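Local coordinates for acyl-CoA synthetase (AMP-forming)/AMP-acid ligase II-like protein (Dyadobacter fermentans, PDB 4GS5) that probably acts as an AMP-forming acyl-CoA ligase, with medium-chain fatty acids as likely substrates, at residues A[28-33]-A[98-103]; A[60-65]-A[92-97]; A[83-88]-A[131-136]. All coordinates share one frame; numbering follows the deposited sequence.

From the N terminus, helix 22-36 supplies residues 28-33 and helix 59-72 supplies 60-65. The loop 83-88 follows strand 80-83 and runs into helix 90-102, which carries 92-97 and then 98-103. Contact 1 closes the longest loop, from 28-33 to 98-103. Contact 2 is nested inside it. Contact 3 joins 83-88 to 131-136 and crosses both. Contacts 1 and 2 have centres about 9 Å apart and meet where Phe30 CZ packs on Val97 CG2 at 3.5 Å. Helix 90-102 is thus packed against two other helices, while the loop leading into it is bonded to helix 131-139.

Contact 1 of 3, residues A[28-33]-A[98-103]; sequences YDFMEK and RGMELD. With EDO (1,2-ethanediol), chain U.
This is a buried helix-to-helix packing site, where Met100 of helix 90-102 lies against Met31 and Phe30 of helix 22-36. Both methionines are selenomethionines. The contact is apolar. The selenium of Met100 rests beside the root of Met31, with SE 3.8 Å from Met31 CB and 3.9 Å from Met31 CG. Met31 answers with its far end: its CE returns to Met100 CG at 3.9 Å. The two chains cross at a slant, each methyl reaching back to the other's CG.

Met100 leaves its helix toward 28-33. It runs straight through CG and then bends at the selenium (chi3 -65°). That bend carries the methyl to the Phe30 ring, where Met100 CE is 3.8 Å from Phe30 CE2. The approach to the ring is oblique. The same methyl stays 4.1 Å from Met31 CG, in the angle between the two side chains of helix 22-36.

Phe30 is shared with more of helix 90-102, since it also packs on Leu93, Leu96 and Val97. Its ring meets that of Phe41 with the planes at about 45°. Met100 in turn touches Trp34 and Leu35, one turn further along helix 22-36.

A 1,2-ethanediol, probably from the crystallisation liquor, lies by helix 22-36. Its O2 sits at the edge of the Phe30 ring, near the ring plane. Its O1 accepts a hydrogen bond of 2.9 Å from Lys33 NZ, at the end of a fully extended chain. Lys33 NZ is also bonded to Glu40 O, and the diol to Val42 N.

Methionine and aromatic side chains interleaved in this way are plain hydrophobic-core packing, here between helix 22-36 and helix 90-102, probably in the large N-terminal part usual in this family.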
# COMPACT_ATOMS: atom_id res chain seq x y z
N TYR A 28 -20.78 -9.78 16.77
CA TYR A 28 -21.17 -10.89 17.62
C TYR A 28 -21.37 -12.17 16.80
O TYR A 28 -20.86 -13.23 17.16
CB TYR A 28 -22.43 -10.53 18.41
CG TYR A 28 -22.95 -11.65 19.28
CD1 TYR A 28 -22.46 -11.85 20.57
CD2 TYR A 28 -23.91 -12.52 18.80
CE1 TYR A 28 -22.94 -12.88 21.37
CE2 TYR A 28 -24.40 -13.55 19.59
CZ TYR A 28 -23.92 -13.72 20.87
OH TYR A 28 -24.41 -14.75 21.63
N ASP A 29 -22.07 -12.05 15.67
CA ASP A 29 -22.31 -13.18 14.78
C ASP A 29 -21.03 -13.81 14.25
O ASP A 29 -20.86 -15.04 14.26
CB ASP A 29 -23.21 -12.78 13.61
CG ASP A 29 -24.65 -12.51 14.04
OD1 ASP A 29 -24.97 -12.81 15.21
OD2 ASP A 29 -25.45 -12.02 13.21
N PHE A 30 -20.11 -12.97 13.78
CA PHE A 30 -18.84 -13.48 13.34
C PHE A 30 -18.13 -14.20 14.48
O PHE A 30 -17.65 -15.32 14.31
CB PHE A 30 -17.93 -12.36 12.81
CG PHE A 30 -16.55 -12.84 12.50
CD1 PHE A 30 -16.27 -13.42 11.27
CD2 PHE A 30 -15.54 -12.74 13.44
CE1 PHE A 30 -14.99 -13.87 10.99
CE2 PHE A 30 -14.28 -13.20 13.17
CZ PHE A 30 -14.00 -13.76 11.94
N MSE A 31 -18.07 -13.57 15.65
CA MSE A 31 -17.38 -14.18 16.78
C MSE A 31 -17.99 -15.52 17.19
O MSE A 31 -17.26 -16.50 17.42
CB MSE A 31 -17.33 -13.22 17.97
CG MSE A 31 -16.47 -12.01 17.68
SE MSE A 31 -16.65 -10.66 19.04
CE MSE A 31 -15.47 -11.44 20.38
N GLU A 32 -19.31 -15.56 17.27
CA GLU A 32 -19.99 -16.80 17.59
C GLU A 32 -19.56 -17.87 16.59
O GLU A 32 -19.24 -18.99 16.98
CB GLU A 32 -21.50 -16.61 17.57
CG GLU A 32 -22.03 -15.86 18.79
CD GLU A 32 -22.16 -16.76 20.03
OE1 GLU A 32 -23.16 -17.50 20.12
OE2 GLU A 32 -21.26 -16.71 20.90
N LYS A 33 -19.51 -17.52 15.31
CA LYS A 33 -19.10 -18.48 14.29
C LYS A 33 -17.64 -18.91 14.45
O LYS A 33 -17.31 -20.10 14.33
CB LYS A 33 -19.37 -17.96 12.87
CG LYS A 33 -19.14 -19.03 11.80
CD LYS A 33 -19.36 -18.54 10.38
CE LYS A 33 -19.04 -19.67 9.39
NZ LYS A 33 -19.07 -19.26 7.96
N ARG A 98 -7.92 -11.36 15.80
CA ARG A 98 -6.76 -11.11 16.67
C ARG A 98 -7.20 -11.12 18.13
O ARG A 98 -6.59 -11.78 18.97
CB ARG A 98 -6.09 -9.77 16.33
CG ARG A 98 -5.40 -9.75 14.98
CD ARG A 98 -5.16 -8.32 14.50
NE ARG A 98 -4.65 -8.28 13.14
CZ ARG A 98 -4.78 -7.25 12.31
NH1 ARG A 98 -5.42 -6.15 12.71
NH2 ARG A 98 -4.28 -7.30 11.09
N GLY A 99 -8.27 -10.39 18.42
CA GLY A 99 -8.83 -10.35 19.76
C GLY A 99 -9.12 -11.71 20.35
O GLY A 99 -8.85 -11.95 21.53
N MSE A 100 -9.70 -12.61 19.56
CA MSE A 100 -10.06 -13.92 20.08
C MSE A 100 -8.88 -14.88 20.13
O MSE A 100 -8.78 -15.72 21.02
CB MSE A 100 -11.20 -14.53 19.27
CG MSE A 100 -12.55 -13.90 19.53
SE MSE A 100 -13.85 -14.77 18.41
CE MSE A 100 -13.18 -14.23 16.66
N GLU A 101 -7.98 -14.75 19.16
CA GLU A 101 -6.81 -15.61 19.13
C GLU A 101 -5.78 -15.22 20.19
O GLU A 101 -5.09 -16.08 20.73
CB GLU A 101 -6.17 -15.60 17.75
CG GLU A 101 -6.97 -16.38 16.73
CD GLU A 101 -7.01 -17.86 17.08
OE1 GLU A 101 -6.00 -18.56 16.79
OE2 GLU A 101 -8.02 -18.32 17.65
N LEU A 102 -5.72 -13.93 20.51
CA LEU A 102 -4.64 -13.38 21.34
C LEU A 102 -5.14 -12.96 22.73
O LEU A 102 -4.37 -12.45 23.54
CB LEU A 102 -3.98 -12.20 20.62
CG LEU A 102 -3.39 -12.53 19.23
CD1 LEU A 102 -2.86 -11.30 18.48
CD2 LEU A 102 -2.30 -13.58 19.34
N ASP A 103 -6.43 -13.19 22.98
CA ASP A 103 -7.05 -12.85 24.27
C ASP A 103 -6.98 -11.35 24.56
O ASP A 103 -6.45 -10.92 25.60
CB ASP A 103 -6.40 -13.62 25.43
CG ASP A 103 -6.56 -15.12 25.32
OD1 ASP A 103 -7.52 -15.59 24.67
OD2 ASP A 103 -5.71 -15.83 25.91
C1 EDO U . -18.67 -15.75 8.05
O1 EDO U . -19.06 -16.59 6.95
C2 EDO U . -19.76 -14.71 8.31
O2 EDO U . -19.78 -14.33 9.68

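Contact 2 of 3, residues A[60-65]-A[92-97]; sequences AQLAAS and GLMMLV
Val97 CG1 sits over one face of the flat peptide group of Leu62, 3.6 Å from Leu62 O and 4.0 Å from Leu62 C. Near the plane of that group, off its oxygen, lies the methyl of Met94, with CE 4.2 Å from Leu62 O. Neither segment has an aromatic ring. Val97 CG1 is anti to its own backbone N (chi1 171°), which directs this branch at the neighbouring helix. It also comes within 4.1 Å of Leu62 CB.

Met94 is a selenomethionine, and its chain is folded at chi2 and chi3. Its selenium meets the tip of Leu62, with SE 3.6 Å from Leu62 CD2. Beyond it the methyl passes Ser65, where CE is 3.9 Å from OG. The contact with the hydroxyl is van der Waals packing. Leu62 is therefore gripped at two points, its backbone by Val97 and its branch end by Met94.

The two short helical segments cross at -75°, with axes 9.9 Å apart at closest approach. Helix 59-72 directly follows strand 52-58. Helix 22-36 borders the site through Trp34 on Leu62 and Phe30 on Val97. Strand 40-46 adds Phe41 against Leu62. Elsewhere on helix 90-102, Met95 faces strand 126-129 and touches Phe126 and Ala128.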
# COMPACT_ATOMS: atom_id res chain seq x y z
N ALA A 60 -7.65 -21.31 9.00
CA ALA A 60 -6.20 -21.40 9.13
C ALA A 60 -5.52 -20.09 8.70
O ALA A 60 -4.53 -19.65 9.33
CB ALA A 60 -5.67 -22.58 8.32
N GLN A 61 -6.04 -19.49 7.64
CA GLN A 61 -5.55 -18.21 7.11
C GLN A 61 -5.66 -17.11 8.14
O GLN A 61 -4.71 -16.38 8.41
CB GLN A 61 -6.39 -17.79 5.90
CG GLN A 61 -5.99 -18.41 4.60
CD GLN A 61 -6.76 -17.83 3.43
OE1 GLN A 61 -7.89 -18.22 3.17
NE2 GLN A 61 -6.14 -16.90 2.71
N LEU A 62 -6.87 -16.96 8.68
CA LEU A 62 -7.15 -15.93 9.67
C LEU A 62 -6.29 -16.12 10.92
O LEU A 62 -5.76 -15.15 11.47
CB LEU A 62 -8.64 -15.94 10.03
CG LEU A 62 -9.56 -15.60 8.84
CD1 LEU A 62 -11.03 -15.83 9.17
CD2 LEU A 62 -9.33 -14.17 8.36
N ALA A 63 -6.18 -17.37 11.38
CA ALA A 63 -5.41 -17.66 12.58
C ALA A 63 -3.92 -17.35 12.39
O ALA A 63 -3.26 -16.85 13.30
CB ALA A 63 -5.60 -19.13 13.00
N ALA A 64 -3.39 -17.67 11.21
CA ALA A 64 -1.99 -17.42 10.90
C ALA A 64 -1.73 -15.92 10.90
O ALA A 64 -0.74 -15.46 11.45
CB ALA A 64 -1.63 -18.02 9.56
N SER A 65 -2.65 -15.17 10.30
CA SER A 65 -2.53 -13.72 10.18
C SER A 65 -2.54 -13.03 11.55
O SER A 65 -1.68 -12.20 11.85
CB SER A 65 -3.66 -13.20 9.29
OG SER A 65 -3.58 -11.81 9.13
N GLY A 92 -12.01 -4.72 9.65
CA GLY A 92 -12.57 -4.73 10.98
C GLY A 92 -12.66 -6.13 11.56
O GLY A 92 -12.33 -6.34 12.72
N LEU A 93 -13.13 -7.08 10.76
CA LEU A 93 -13.21 -8.46 11.22
C LEU A 93 -11.84 -9.00 11.69
O LEU A 93 -11.78 -9.78 12.63
CB LEU A 93 -13.85 -9.36 10.16
CG LEU A 93 -15.30 -8.96 9.85
CD1 LEU A 93 -15.92 -9.89 8.83
CD2 LEU A 93 -16.10 -8.97 11.14
N MSE A 94 -10.75 -8.58 11.05
CA MSE A 94 -9.44 -9.05 11.51
C MSE A 94 -9.12 -8.61 12.95
O MSE A 94 -8.41 -9.30 13.68
CB MSE A 94 -8.31 -8.68 10.54
CG MSE A 94 -8.16 -9.65 9.37
SE MSE A 94 -7.56 -11.47 9.87
CE MSE A 94 -6.56 -11.05 11.47
N MSE A 95 -9.65 -7.47 13.37
CA MSE A 95 -9.43 -7.04 14.75
C MSE A 95 -10.09 -8.01 15.72
O MSE A 95 -9.57 -8.26 16.83
CB MSE A 95 -9.95 -5.62 14.96
CG MSE A 95 -9.11 -4.55 14.28
SE MSE A 95 -7.32 -4.48 15.02
CE MSE A 95 -7.75 -3.90 16.82
N LEU A 96 -11.24 -8.57 15.31
CA LEU A 96 -11.96 -9.54 16.15
C LEU A 96 -11.21 -10.86 16.26
O LEU A 96 -11.11 -11.44 17.34
CB LEU A 96 -13.36 -9.81 15.59
CG LEU A 96 -14.24 -8.58 15.36
CD1 LEU A 96 -15.61 -9.01 14.86
CD2 LEU A 96 -14.36 -7.78 16.65
N VAL A 97 -10.70 -11.33 15.12
CA VAL A 97 -9.90 -12.55 15.07
C VAL A 97 -8.67 -12.45 15.96
O VAL A 97 -8.41 -13.34 16.77
CB VAL A 97 -9.46 -12.88 13.62
CG1 VAL A 97 -8.45 -14.03 13.62
CG2 VAL A 97 -10.68 -13.23 12.77

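Contact 3 of 3, residues A[83-88]-A[131-136]; sequences VCLNVG and PMQLQS. With EDO (1,2-ethanediol), chain B.
Gln133 reaches from helix 131-139 across to the backbone of Cys84, in the loop after strand 80-83. Its CB leaves the helix toward the loop. CG continues outward, and the chain stays extended (chi2 173°), so the amide is delivered well beyond the helix surface. CD comes 4.1 Å from Cys84 O. NE2 makes the bond itself: it donates to Cys84 O at 3.1 Å, with an N-H...O angle of 166°. The acceptor lies almost in the plane of the Gln133 amide. Seen from the carbonyl, however, the donor stands 37° out of plane. The sulfur is more distant, with Cys84 SG 4.2 Å from Gln133 NE2.

NE2 also donates to Thr112 O, so the nitrogen bridges two backbone carbonyls of separate loops. OE1 accepts from Val130 N, just before the helix begins. On the loop side, Leu85 CD2 packs 3.9 Å from Gln133 OE1. Bonds at both amide atoms fix which way round the group is held.

Each segment has its own local bonds. Asn86 OD1 accepts from Gly88 N at 2.8 Å, an Asx turn that shapes the loop before helix 90-102. On the helix, Ser136 OG and Ser136 N reach Met132 O from opposite faces of its plane. A 1,2-ethanediol sits at the helix start, where Met132 N donates to its O2 at 3.1 Å.

Strand 80-83 runs between strands 105-109 and 126-129. Cys84, just past its end, packs on Thr109 of the first and on Val127 and Met129 of the second. Helix 131-139 follows strand 126-129, and its Pro131 and Leu134 lean on helix 162-169.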
# COMPACT_ATOMS: atom_id res chain seq x y z
N VAL A 83 -11.51 -1.21 18.34
CA VAL A 83 -11.92 -1.64 17.00
C VAL A 83 -12.76 -0.54 16.35
O VAL A 83 -13.94 -0.41 16.65
CB VAL A 83 -12.76 -2.94 17.08
CG1 VAL A 83 -13.14 -3.42 15.68
CG2 VAL A 83 -12.01 -4.01 17.85
N CYS A 84 -12.14 0.24 15.46
CA CYS A 84 -12.80 1.39 14.83
C CYS A 84 -12.80 1.26 13.31
O CYS A 84 -13.09 2.23 12.61
CB CYS A 84 -12.12 2.70 15.23
SG CYS A 84 -10.32 2.75 14.86
N LEU A 85 -12.46 0.08 12.82
CA LEU A 85 -12.60 -0.24 11.41
C LEU A 85 -13.92 -0.98 11.22
O LEU A 85 -14.38 -1.70 12.10
CB LEU A 85 -11.43 -1.11 10.98
CG LEU A 85 -10.10 -0.36 11.07
CD1 LEU A 85 -8.94 -1.31 10.96
CD2 LEU A 85 -10.08 0.70 9.99
N ASN A 86 -14.52 -0.78 10.05
CA ASN A 86 -15.85 -1.30 9.76
C ASN A 86 -15.86 -2.82 9.85
O ASN A 86 -15.19 -3.49 9.06
CB ASN A 86 -16.29 -0.83 8.36
CG ASN A 86 -17.78 -0.95 8.16
OD1 ASN A 86 -18.38 -1.97 8.47
ND2 ASN A 86 -18.39 0.12 7.63
N VAL A 87 -16.59 -3.37 10.82
CA VAL A 87 -16.62 -4.82 11.01
C VAL A 87 -17.55 -5.47 10.00
O VAL A 87 -17.70 -6.69 9.97
CB VAL A 87 -17.06 -5.23 12.44
CG1 VAL A 87 -15.97 -4.90 13.44
CG2 VAL A 87 -18.39 -4.57 12.80
N GLY A 88 -18.19 -4.66 9.16
CA GLY A 88 -18.93 -5.20 8.04
C GLY A 88 -17.94 -5.68 6.99
O GLY A 88 -18.32 -6.38 6.05
N PRO A 131 -5.25 6.12 7.76
CA PRO A 131 -4.49 7.35 7.99
C PRO A 131 -5.39 8.56 8.25
O PRO A 131 -5.07 9.38 9.11
CB PRO A 131 -3.72 7.54 6.68
CG PRO A 131 -3.50 6.13 6.19
CD PRO A 131 -4.78 5.39 6.56
N MSE A 132 -6.49 8.67 7.51
CA MSE A 132 -7.40 9.77 7.72
C MSE A 132 -7.98 9.79 9.14
O MSE A 132 -8.28 10.85 9.68
CB MSE A 132 -8.55 9.72 6.71
CG MSE A 132 -9.15 11.06 6.48
SE MSE A 132 -10.27 11.06 4.91
CE MSE A 132 -8.94 11.40 3.52
N GLN A 133 -8.15 8.61 9.72
CA GLN A 133 -8.65 8.57 11.10
C GLN A 133 -7.64 9.16 12.08
O GLN A 133 -8.02 9.84 13.04
CB GLN A 133 -9.06 7.16 11.52
CG GLN A 133 -10.41 6.74 10.93
CD GLN A 133 -10.71 5.28 11.21
OE1 GLN A 133 -9.86 4.41 11.01
NE2 GLN A 133 -11.92 5.00 11.68
N LEU A 134 -6.36 8.89 11.86
CA LEU A 134 -5.35 9.43 12.76
C LEU A 134 -5.23 10.94 12.55
O LEU A 134 -5.05 11.71 13.49
CB LEU A 134 -4.00 8.76 12.55
CG LEU A 134 -2.85 9.28 13.41
CD1 LEU A 134 -3.21 9.13 14.89
CD2 LEU A 134 -1.57 8.51 13.08
N GLN A 135 -5.32 11.37 11.30
CA GLN A 135 -5.22 12.79 11.01
C GLN A 135 -6.38 13.55 11.65
O GLN A 135 -6.22 14.68 12.09
CB GLN A 135 -5.18 13.04 9.50
CG GLN A 135 -4.57 14.39 9.09
CD GLN A 135 -5.59 15.51 9.03
OE1 GLN A 135 -6.80 15.28 9.08
NE2 GLN A 135 -5.11 16.75 8.91
N SER A 136 -7.56 12.91 11.67
CA SER A 136 -8.76 13.53 12.23
C SER A 136 -8.61 13.73 13.73
O SER A 136 -8.95 14.77 14.27
CB SER A 136 -10.01 12.67 11.99
OG SER A 136 -10.50 12.81 10.67
C1 EDO B . -6.05 8.16 3.01
O1 EDO B . -5.85 9.45 3.60
C2 EDO B . -6.11 7.07 4.07
O2 EDO B . -7.26 7.20 4.92